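Local coordinates for protein hydrazine synthase subunit gamma (Candidatus Kuenenia stuttgartiensis, PDB 5C2V) that reduces nitric oxide to hydroxylamine as the first half-reaction of hydrazine synthesis and binds two heme c groups, at residues C[214-228]-C[244-256]. Residues are numbered along the deposited sequence; the frame is centred on the assembly and turned at random.
With HEC (heme c), chain B.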
ATOM      1  N   VAL C 214      19.959 -36.655  34.735  1.00 49.03           N
ATOM      2  CA  VAL C 214      21.221 -36.038  34.345  1.00 57.04           C
ATOM      3  C   VAL C 214      21.397 -35.994  32.831  1.00 52.97           C
ATOM      4  O   VAL C 214      20.548 -36.473  32.080  1.00 53.59           O
ATOM      5  CB  VAL C 214      22.421 -36.783  34.961  1.00 55.90           C
ATOM      6  CG1 VAL C 214      22.399 -36.659  36.476  1.00 37.54           C
ATOM      7  CG2 VAL C 214      22.412 -38.244  34.538  1.00 47.64           C
ATOM      8  N   GLY C 215      22.512 -35.416  32.393  1.00 50.84           N
ATOM      9  CA  GLY C 215      22.802 -35.284  30.979  1.00 47.37           C
ATOM     10  C   GLY C 215      23.563 -36.469  30.421  1.00 64.05           C
ATOM     11  O   GLY C 215      23.908 -37.396  31.153  1.00 78.25           O
ATOM     12  N   VAL C 216      23.830 -36.432  29.120  1.00 62.94           N
ATOM     13  CA  VAL C 216      24.536 -37.520  28.456  1.00 68.01           C
ATOM     14  C   VAL C 216      25.990 -37.593  28.916  1.00 59.00           C
ATOM     15  O   VAL C 216      26.604 -38.659  28.894  1.00 68.11           O
ATOM     16  CB  VAL C 216      24.481 -37.373  26.917  1.00 58.89           C
ATOM     17  CG1 VAL C 216      23.042 -37.454  26.430  1.00 54.43           C
ATOM     18  CG2 VAL C 216      25.121 -36.064  26.475  1.00 52.07           C
ATOM     19  N   ASN C 217      26.537 -36.454  29.332  1.00 59.33           N
ATOM     20  CA  ASN C 217      27.898 -36.402  29.851  1.00 61.59           C
ATOM     21  C   ASN C 217      27.929 -36.473  31.378  1.00 63.53           C
ATOM     22  O   ASN C 217      28.987 -36.336  31.992  1.00 70.19           O
ATOM     23  CB  ASN C 217      28.612 -35.140  29.366  1.00 68.95           C
ATOM     24  CG  ASN C 217      30.116 -35.318  29.279  1.00 92.86           C
ATOM     25  OD1 ASN C 217      30.616 -36.441  29.199  1.00 99.15           O
ATOM     26  ND2 ASN C 217      30.847 -34.209  29.292  1.00 92.91           N
ATOM     27  N   GLY C 218      26.765 -36.682  31.986  1.00 56.07           N
ATOM     28  CA  GLY C 218      26.666 -36.746  33.433  1.00 43.98           C
ATOM     29  C   GLY C 218      26.046 -35.511  34.058  1.00 52.83           C
ATOM     30  O   GLY C 218      25.461 -34.682  33.362  1.00 60.38           O
ATOM     31  N   PHE C 219      26.157 -35.405  35.380  1.00 61.92           N
ATOM     32  CA  PHE C 219      25.575 -34.297  36.133  1.00 46.55           C
ATOM     33  C   PHE C 219      26.058 -32.944  35.612  1.00 55.48           C
ATOM     34  O   PHE C 219      27.226 -32.791  35.252  1.00 47.86           O
ATOM     35  CB  PHE C 219      25.909 -34.442  37.622  1.00 48.53           C
ATOM     36  CG  PHE C 219      25.172 -33.480  38.513  1.00 47.61           C
ATOM     37  CD1 PHE C 219      23.789 -33.506  38.593  1.00 36.92           C
ATOM     38  CD2 PHE C 219      25.865 -32.565  39.289  1.00 53.94           C
ATOM     39  CE1 PHE C 219      23.111 -32.625  39.418  1.00 44.43           C
ATOM     40  CE2 PHE C 219      25.193 -31.684  40.116  1.00 47.35           C
ATOM     41  CZ  PHE C 219      23.815 -31.714  40.179  1.00 53.20           C
ATOM     42  N   ARG C 220      25.139 -31.980  35.564  1.00 48.74           N
ATOM     43  CA  ARG C 220      25.419 -30.620  35.096  1.00 55.47           C
ATOM     44  C   ARG C 220      25.891 -30.562  33.644  1.00 50.77           C
ATOM     45  O   ARG C 220      26.634 -29.656  33.265  1.00 48.01           O
ATOM     46  CB  ARG C 220      26.457 -29.946  36.000  1.00 53.78           C
ATOM     47  CG  ARG C 220      25.936 -29.575  37.376  1.00 54.50           C
ATOM     48  CD  ARG C 220      27.072 -29.200  38.312  1.00 53.42           C
ATOM     49  NE  ARG C 220      26.581 -28.733  39.605  1.00 69.80           N
ATOM     50  CZ  ARG C 220      27.351 -28.525  40.667  1.00 53.52           C
ATOM     51  NH1 ARG C 220      28.656 -28.752  40.598  1.00 57.71           N
ATOM     52  NH2 ARG C 220      26.816 -28.096  41.802  1.00 48.89           N
ATOM     53  N   SER C 221      25.461 -31.523  32.832  1.00 48.42           N
ATOM     54  CA  SER C 221      25.788 -31.508  31.410  1.00 55.00           C
ATOM     55  C   SER C 221      24.528 -31.409  30.556  1.00 48.98           C
ATOM     56  O   SER C 221      23.414 -31.410  31.077  1.00 47.14           O
ATOM     57  CB  SER C 221      26.586 -32.754  31.029  1.00 45.98           C
ATOM     58  OG  SER C 221      25.791 -33.923  31.135  1.00 51.30           O
ATOM     59  N   THR C 222      24.713 -31.323  29.242  1.00 43.37           N
ATOM     60  CA  THR C 222      23.598 -31.193  28.310  1.00 50.84           C
ATOM     61  C   THR C 222      23.941 -31.896  26.994  1.00 51.33           C
ATOM     62  O   THR C 222      25.109 -31.945  26.604  1.00 59.35           O
ATOM     63  CB  THR C 222      23.255 -29.699  28.067  1.00 46.56           C
ATOM     64  OG1 THR C 222      22.044 -29.583  27.310  1.00 54.30           O
ATOM     65  CG2 THR C 222      24.386 -28.989  27.336  1.00 37.56           C
ATOM     66  N   PRO C 223      22.933 -32.460  26.304  1.00 50.95           N
ATOM     67  CA  PRO C 223      21.512 -32.533  26.659  1.00 52.61           C
ATOM     68  C   PRO C 223      21.187 -33.691  27.597  1.00 52.47           C
ATOM     69  O   PRO C 223      22.076 -34.456  27.968  1.00 58.42           O
ATOM     70  CB  PRO C 223      20.835 -32.737  25.306  1.00 32.27           C
ATOM     71  CG  PRO C 223      21.825 -33.544  24.544  1.00 35.29           C
ATOM     72  CD  PRO C 223      23.187 -33.051  24.978  1.00 38.67           C
ATOM     73  N   GLY C 224      19.916 -33.814  27.963  1.00 41.93           N
ATOM     74  CA  GLY C 224      19.477 -34.875  28.847  1.00 44.56           C
ATOM     75  C   GLY C 224      19.472 -36.229  28.170  1.00 53.75           C
ATOM     76  O   GLY C 224      19.414 -36.324  26.944  1.00 50.85           O
ATOM     77  N   LYS C 225      19.524 -37.281  28.978  1.00 51.36           N
ATOM     78  CA  LYS C 225      19.504 -38.646  28.472  1.00 47.38           C
ATOM     79  C   LYS C 225      18.174 -39.288  28.833  1.00 55.35           C
ATOM     80  O   LYS C 225      17.531 -38.891  29.804  1.00 55.94           O
ATOM     81  CB  LYS C 225      20.663 -39.467  29.040  1.00 65.56           C
ATOM     82  CG  LYS C 225      20.484 -39.873  30.495  1.00 71.31           C
ATOM     83  CD  LYS C 225      21.477 -40.951  30.901  1.00 65.20           C
ATOM     84  CE  LYS C 225      22.910 -40.471  30.758  1.00 75.74           C
ATOM     85  NZ  LYS C 225      23.886 -41.503  31.206  1.00 83.46           N
ATOM     86  N   VAL C 226      17.751 -40.271  28.047  1.00 55.17           N
ATOM     87  CA  VAL C 226      16.470 -40.905  28.301  1.00 58.00           C
ATOM     88  C   VAL C 226      16.589 -41.782  29.541  1.00 59.35           C
ATOM     89  O   VAL C 226      17.378 -42.726  29.571  1.00 46.29           O
ATOM     90  CB  VAL C 226      16.012 -41.759  27.103  1.00 48.63           C
ATOM     91  CG1 VAL C 226      14.644 -42.368  27.372  1.00 56.60           C
ATOM     92  CG2 VAL C 226      15.994 -40.925  25.832  1.00 58.45           C
ATOM     93  N   PHE C 227      15.802 -41.463  30.564  1.00 46.50           N
ATOM     94  CA  PHE C 227      15.851 -42.211  31.813  1.00 55.25           C
ATOM     95  C   PHE C 227      14.814 -43.325  31.831  1.00 64.49           C
ATOM     96  O   PHE C 227      14.821 -44.179  32.717  1.00 61.22           O
ATOM     97  CB  PHE C 227      15.648 -41.278  33.012  1.00 61.03           C
ATOM     98  CG  PHE C 227      14.321 -40.568  33.024  1.00 64.73           C
ATOM     99  CD1 PHE C 227      13.188 -41.188  33.527  1.00 46.53           C
ATOM    100  CD2 PHE C 227      14.211 -39.271  32.551  1.00 50.77           C
ATOM    101  CE1 PHE C 227      11.971 -40.537  33.545  1.00 54.79           C
ATOM    102  CE2 PHE C 227      12.995 -38.612  32.573  1.00 53.49           C
ATOM    103  CZ  PHE C 227      11.875 -39.248  33.066  1.00 48.04           C
ATOM    104  N   ASN C 228      13.921 -43.310  30.848  1.00 43.73           N
ATOM    105  CA  ASN C 228      12.897 -44.336  30.757  1.00 48.37           C
ATOM    106  C   ASN C 228      13.378 -45.440  29.828  1.00 65.48           C
ATOM    107  O   ASN C 228      13.475 -45.251  28.615  1.00 64.24           O
ATOM    108  CB  ASN C 228      11.579 -43.737  30.263  1.00 48.96           C
ATOM    109  CG  ASN C 228      10.383 -44.619  30.571  1.00 67.24           C
ATOM    110  OD1 ASN C 228      10.514 -45.829  30.744  1.00 76.16           O
ATOM    111  ND2 ASN C 228       9.204 -44.009  30.643  1.00 63.57           N
ATOM    112  N   ASN C 244       2.421 -37.853  27.668  1.00 55.68           N
ATOM    113  CA  ASN C 244       1.847 -37.374  28.919  1.00 59.54           C
ATOM    114  C   ASN C 244       2.934 -36.930  29.888  1.00 49.71           C
ATOM    115  O   ASN C 244       2.731 -36.023  30.697  1.00 54.52           O
ATOM    116  CB  ASN C 244       0.982 -38.460  29.566  1.00 63.71           C
ATOM    117  CG  ASN C 244      -0.325 -38.684  28.831  1.00 63.62           C
ATOM    118  OD1 ASN C 244      -0.965 -37.736  28.377  1.00 55.72           O
ATOM    119  ND2 ASN C 244      -0.729 -39.944  28.711  1.00 58.97           N
ATOM    120  N   THR C 245       4.090 -37.585  29.807  1.00 42.34           N
ATOM    121  CA  THR C 245       5.212 -37.311  30.701  1.00 54.31           C
ATOM    122  C   THR C 245       6.527 -37.255  29.930  1.00 54.57           C
ATOM    123  O   THR C 245       6.686 -37.944  28.923  1.00 55.69           O
ATOM    124  CB  THR C 245       5.336 -38.385  31.799  1.00 53.40           C
ATOM    125  OG1 THR C 245       5.875 -39.588  31.236  1.00 62.53           O
ATOM    126  CG2 THR C 245       3.984 -38.688  32.400  1.00 49.91           C
ATOM    127  N   PRO C 246       7.476 -36.431  30.400  1.00 45.99           N
ATOM    128  CA  PRO C 246       8.804 -36.384  29.778  1.00 44.12           C
ATOM    129  C   PRO C 246       9.631 -37.635  30.064  1.00 43.01           C
ATOM    130  O   PRO C 246       9.626 -38.127  31.191  1.00 65.42           O
ATOM    131  CB  PRO C 246       9.446 -35.152  30.420  1.00 54.74           C
ATOM    132  CG  PRO C 246       8.769 -35.030  31.741  1.00 43.97           C
ATOM    133  CD  PRO C 246       7.350 -35.456  31.498  1.00 51.21           C
ATOM    134  N   ILE C 247      10.322 -38.145  29.050  1.00 44.97           N
ATOM    135  CA  ILE C 247      11.255 -39.249  29.240  1.00 39.65           C
ATOM    136  C   ILE C 247      12.697 -38.748  29.358  1.00 42.13           C
ATOM    137  O   ILE C 247      13.630 -39.543  29.462  1.00 55.77           O
ATOM    138  CB  ILE C 247      11.155 -40.286  28.102  1.00 56.84           C
ATOM    139  CG1 ILE C 247      11.348 -39.622  26.738  1.00 56.93           C
ATOM    140  CG2 ILE C 247       9.815 -41.005  28.158  1.00 37.21           C
ATOM    141  CD1 ILE C 247      11.166 -40.577  25.573  1.00 46.92           C
ATOM    142  N   ILE C 248      12.871 -37.428  29.334  1.00 40.24           N
ATOM    143  CA  ILE C 248      14.186 -36.813  29.519  1.00 49.27           C
ATOM    144  C   ILE C 248      14.125 -35.673  30.532  1.00 41.57           C
ATOM    145  O   ILE C 248      13.041 -35.240  30.924  1.00 51.99           O
ATOM    146  CB  ILE C 248      14.761 -36.256  28.198  1.00 51.90           C
ATOM    147  CG1 ILE C 248      13.912 -35.087  27.695  1.00 49.05           C
ATOM    148  CG2 ILE C 248      14.869 -37.353  27.146  1.00 63.11           C
ATOM    149  CD1 ILE C 248      14.459 -34.431  26.445  1.00 55.62           C
ATOM    150  N   GLY C 249      15.290 -35.198  30.961  1.00 38.62           N
ATOM    151  CA  GLY C 249      15.361 -34.049  31.848  1.00 42.09           C
ATOM    152  C   GLY C 249      16.759 -33.744  32.355  1.00 43.92           C
ATOM    153  O   GLY C 249      17.657 -34.584  32.283  1.00 43.43           O
ATOM    154  N   LEU C 250      16.943 -32.530  32.865  1.00 43.53           N
ATOM    155  CA  LEU C 250      18.192 -32.148  33.510  1.00 36.48           C
ATOM    156  C   LEU C 250      17.908 -31.576  34.891  1.00 55.67           C
ATOM    157  O   LEU C 250      17.370 -30.481  35.011  1.00 51.23           O
ATOM    158  CB  LEU C 250      18.951 -31.123  32.665  1.00 42.88           C
ATOM    159  CG  LEU C 250      19.424 -31.575  31.285  1.00 53.04           C
ATOM    160  CD1 LEU C 250      19.978 -30.404  30.488  1.00 39.98           C
ATOM    161  CD2 LEU C 250      20.470 -32.656  31.446  1.00 39.73           C
ATOM    162  N   ASP C 251      18.299 -32.306  35.931  1.00 55.86           N
ATOM    163  CA  ASP C 251      18.043 -31.878  37.302  1.00 43.82           C
ATOM    164  C   ASP C 251      19.239 -31.140  37.890  1.00 46.12           C
ATOM    165  O   ASP C 251      20.390 -31.463  37.596  1.00 45.12           O
ATOM    166  CB  ASP C 251      17.686 -33.075  38.184  1.00 51.20           C
ATOM    167  CG  ASP C 251      16.288 -33.602  37.920  1.00 59.66           C
ATOM    168  OD1 ASP C 251      15.458 -32.851  37.368  1.00 55.38           O
ATOM    169  OD2 ASP C 251      16.018 -34.771  38.278  1.00 48.33           O
ATOM    170  N   LEU C 252      18.960 -30.138  38.716  1.00 42.61           N
ATOM    171  CA  LEU C 252      20.023 -29.397  39.385  1.00 66.46           C
ATOM    172  C   LEU C 252      20.486 -30.113  40.653  1.00 64.85           C
ATOM    173  O   LEU C 252      21.537 -29.790  41.205  1.00 51.47           O
ATOM    174  CB  LEU C 252      19.563 -27.976  39.715  1.00 54.04           C
ATOM    175  CG  LEU C 252      19.987 -26.886  38.725  1.00 49.00           C
ATOM    176  CD1 LEU C 252      19.501 -27.193  37.316  1.00 44.38           C
ATOM    177  CD2 LEU C 252      19.504 -25.517  39.184  1.00 53.35           C
ATOM    178  N   VAL C 253      19.699 -31.085  41.112  1.00 62.30           N
ATOM    179  CA  VAL C 253      20.050 -31.871  42.293  1.00 41.76           C
ATOM    180  C   VAL C 253      19.774 -33.358  42.074  1.00 63.95           C
ATOM    181  O   VAL C 253      18.910 -33.727  41.276  1.00 61.66           O
ATOM    182  CB  VAL C 253      19.278 -31.405  43.547  1.00 54.22           C
ATOM    183  CG1 VAL C 253      19.612 -29.957  43.883  1.00 26.99           C
ATOM    184  CG2 VAL C 253      17.782 -31.582  43.348  1.00 39.68           C
ATOM    185  N   LYS C 254      20.527 -34.208  42.766  1.00 61.84           N
ATOM    186  CA  LYS C 254      20.336 -35.652  42.668  1.00 51.86           C
ATOM    187  C   LYS C 254      19.424 -36.231  43.750  1.00 53.34           C
ATOM    188  O   LYS C 254      19.014 -37.388  43.662  1.00 48.95           O
ATOM    189  CB  LYS C 254      21.689 -36.364  42.726  1.00 49.30           C
ATOM    190  CG  LYS C 254      22.739 -35.780  41.804  1.00 48.18           C
ATOM    191  CD  LYS C 254      24.053 -36.528  41.936  1.00 64.00           C
ATOM    192  CE  LYS C 254      25.106 -35.955  41.006  1.00 69.20           C
ATOM    193  NZ  LYS C 254      26.376 -36.727  41.070  1.00 64.51           N
ATOM    194  N   GLU C 255      19.097 -35.431  44.761  1.00 58.65           N
ATOM    195  CA  GLU C 255      18.372 -35.946  45.922  1.00 57.11           C
ATOM    196  C   GLU C 255      17.074 -35.185  46.173  1.00 48.75           C
ATOM    197  O   GLU C 255      16.977 -33.995  45.875  1.00 40.50           O
ATOM    198  CB  GLU C 255      19.262 -35.893  47.166  1.00 52.09           C
ATOM    199  CG  GLU C 255      20.540 -36.706  47.046  1.00 61.84           C
ATOM    200  CD  GLU C 255      21.350 -36.711  48.326  1.00 65.87           C
ATOM    201  OE1 GLU C 255      20.983 -35.974  49.266  1.00 67.12           O
ATOM    202  OE2 GLU C 255      22.352 -37.453  48.395  1.00 65.86           O
ATOM    203  N   PHE C 256      16.079 -35.875  46.726  1.00 49.53           N
ATOM    204  CA  PHE C 256      14.747 -35.296  46.868  1.00 49.48           C
ATOM    205  C   PHE C 256      14.066 -35.635  48.193  1.00 52.55           C
ATOM    206  O   PHE C 256      14.326 -36.676  48.795  1.00 56.43           O
ATOM    207  CB  PHE C 256      13.857 -35.752  45.709  1.00 57.91           C
ATOM    208  CG  PHE C 256      14.493 -35.589  44.360  1.00 55.35           C
ATOM    209  CD1 PHE C 256      14.472 -34.366  43.711  1.00 50.00           C
ATOM    210  CD2 PHE C 256      15.123 -36.659  43.743  1.00 51.04           C
ATOM    211  CE1 PHE C 256      15.064 -34.213  42.471  1.00 44.47           C
ATOM    212  CE2 PHE C 256      15.715 -36.512  42.504  1.00 57.27           C
ATOM    213  CZ  PHE C 256      15.685 -35.288  41.868  1.00 48.91           C
TER
HETATM  214 FE   HEC B 405       9.952 -44.514  47.973  1.00 58.21          FE
HETATM  215  CHA HEC B 405       8.910 -41.811  46.127  1.00 57.52           C
HETATM  216  CHB HEC B 405       7.127 -46.224  47.078  1.00 75.30           C
HETATM  217  CHC HEC B 405      11.327 -47.432  49.191  1.00 62.68           C
HETATM  218  CHD HEC B 405      12.605 -42.752  49.196  1.00 67.47           C
HETATM  219  NA  HEC B 405       8.328 -44.103  46.795  1.00 62.85           N
HETATM  220  C1A HEC B 405       8.067 -42.901  46.165  1.00 62.98           C
HETATM  221  C2A HEC B 405       6.757 -42.998  45.551  1.00 69.06           C
HETATM  222  C3A HEC B 405       6.264 -44.212  45.813  1.00 67.27           C
HETATM  223  C4A HEC B 405       7.243 -44.936  46.600  1.00 59.51           C
HETATM  224  CMA HEC B 405       4.891 -44.750  45.356  1.00 49.46           C
HETATM  225  CAA HEC B 405       6.050 -41.888  44.743  1.00 55.20           C
HETATM  226  CBA HEC B 405       5.670 -40.740  45.674  1.00 64.04           C
HETATM  227  CGA HEC B 405       5.196 -39.561  44.865  1.00 51.92           C
HETATM  228  O1A HEC B 405       4.585 -38.635  45.455  1.00 54.38           O
HETATM  229  O2A HEC B 405       5.424 -39.551  43.628  1.00 55.21           O
HETATM  230  NB  HEC B 405       9.309 -46.462  48.179  1.00 61.45           N
HETATM  231  C1B HEC B 405       8.163 -46.972  47.597  1.00 62.84           C
HETATM  232  C2B HEC B 405       8.252 -48.417  47.621  1.00 53.68           C
HETATM  233  C3B HEC B 405       9.410 -48.751  48.210  1.00 67.28           C
HETATM  234  C4B HEC B 405      10.100 -47.526  48.569  1.00 53.54           C
HETATM  235  CMB HEC B 405       7.174 -49.379  47.073  1.00 59.26           C
HETATM  236  CAB HEC B 405       9.949 -50.178  48.465  1.00 65.28           C
HETATM  237  CBB HEC B 405      10.358 -50.844  47.132  1.00 55.64           C
HETATM  238  NC  HEC B 405      11.651 -45.005  49.005  1.00 69.64           N
HETATM  239  C1C HEC B 405      12.035 -46.268  49.410  1.00 68.61           C
HETATM  240  C2C HEC B 405      13.357 -46.164  49.997  1.00 68.70           C
HETATM  241  C3C HEC B 405      13.655 -44.863  50.103  1.00 70.85           C
HETATM  242  C4C HEC B 405      12.624 -44.114  49.410  1.00 62.50           C
HETATM  243  CMC HEC B 405      14.086 -47.319  50.719  1.00 68.70           C
HETATM  244  CAC HEC B 405      14.933 -44.255  50.728  1.00 70.71           C
HETATM  245  CBC HEC B 405      16.178 -44.624  49.890  1.00 67.89           C
HETATM  246  ND  HEC B 405      10.618 -42.544  47.753  1.00 51.71           N
HETATM  247  C1D HEC B 405      11.843 -42.104  48.248  1.00 63.91           C
HETATM  248  C2D HEC B 405      12.188 -40.857  47.599  1.00 66.86           C
HETATM  249  C3D HEC B 405      11.024 -40.564  46.640  1.00 70.12           C
HETATM  250  C4D HEC B 405      10.103 -41.667  46.804  1.00 59.79           C
HETATM  251  CMD HEC B 405      13.454 -40.003  47.831  1.00 51.57           C
HETATM  252  CAD HEC B 405      10.866 -39.361  45.686  1.00 60.49           C
HETATM  253  CBD HEC B 405      11.935 -39.434  44.602  1.00 55.74           C
HETATM  254  CGD HEC B 405      11.612 -38.460  43.502  1.00 61.49           C
HETATM  255  O1D HEC B 405      12.361 -38.426  42.491  1.00 42.14           O
HETATM  256  O2D HEC B 405      10.603 -37.719  43.636  1.00 50.98           O
HETATM  257  O   HOH W   1      22.464 -32.472  35.630  1.00 53.58           O
HETATM  258  O   HOH W   2      23.185 -28.728  39.287  1.00 60.70           O
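L250 drives its forked end into the hairpin-like fold of 214-228, a clear case of two irregular chains that meet largely through side-chain packing, with L250 as one of the main contributors. Its CD2 rests 3.5 Å from G215 CA and also meets G224 CA, while CD1 lies near T222 OG1, whose hydroxyl is hydrogen-bonded to the Y578 carbonyl of the alpha subunit. A second compact point lies at F227. The F227 N-H reaches I247 O at 3.1 Å, the one direct hydrogen bond between the segments. Because CG sits between the backbone N and the carbonyl carbon (chi1 61°), the F227 ring swings against the 246-248 backbone, with I248 C at its edge and P246 O close to CZ. V226 lies alongside I247, their CG1 and CB 4.1 Å apart.

Toward F219 the contact opens to solvent and is bridged by water. Exposed K254, extended beyond CG, lays CE over one face of the F219 ring, 3.8 Å from its centroid, a CH-pi contact offset toward the rim; L252 O meets the ring edge. One water links R220 N to D251 O; a second donates to L252 O and is held only weakly by R220 NE. D251 OD2 is hydrogen-bonded to H272 NE2, and H272 stacks on F256 of the heme pocket. The arrangement is typical of loop-on-loop packing within the heme-bearing, cytochrome c-like lobe, the two loops flanking helix 229-234 in sequence.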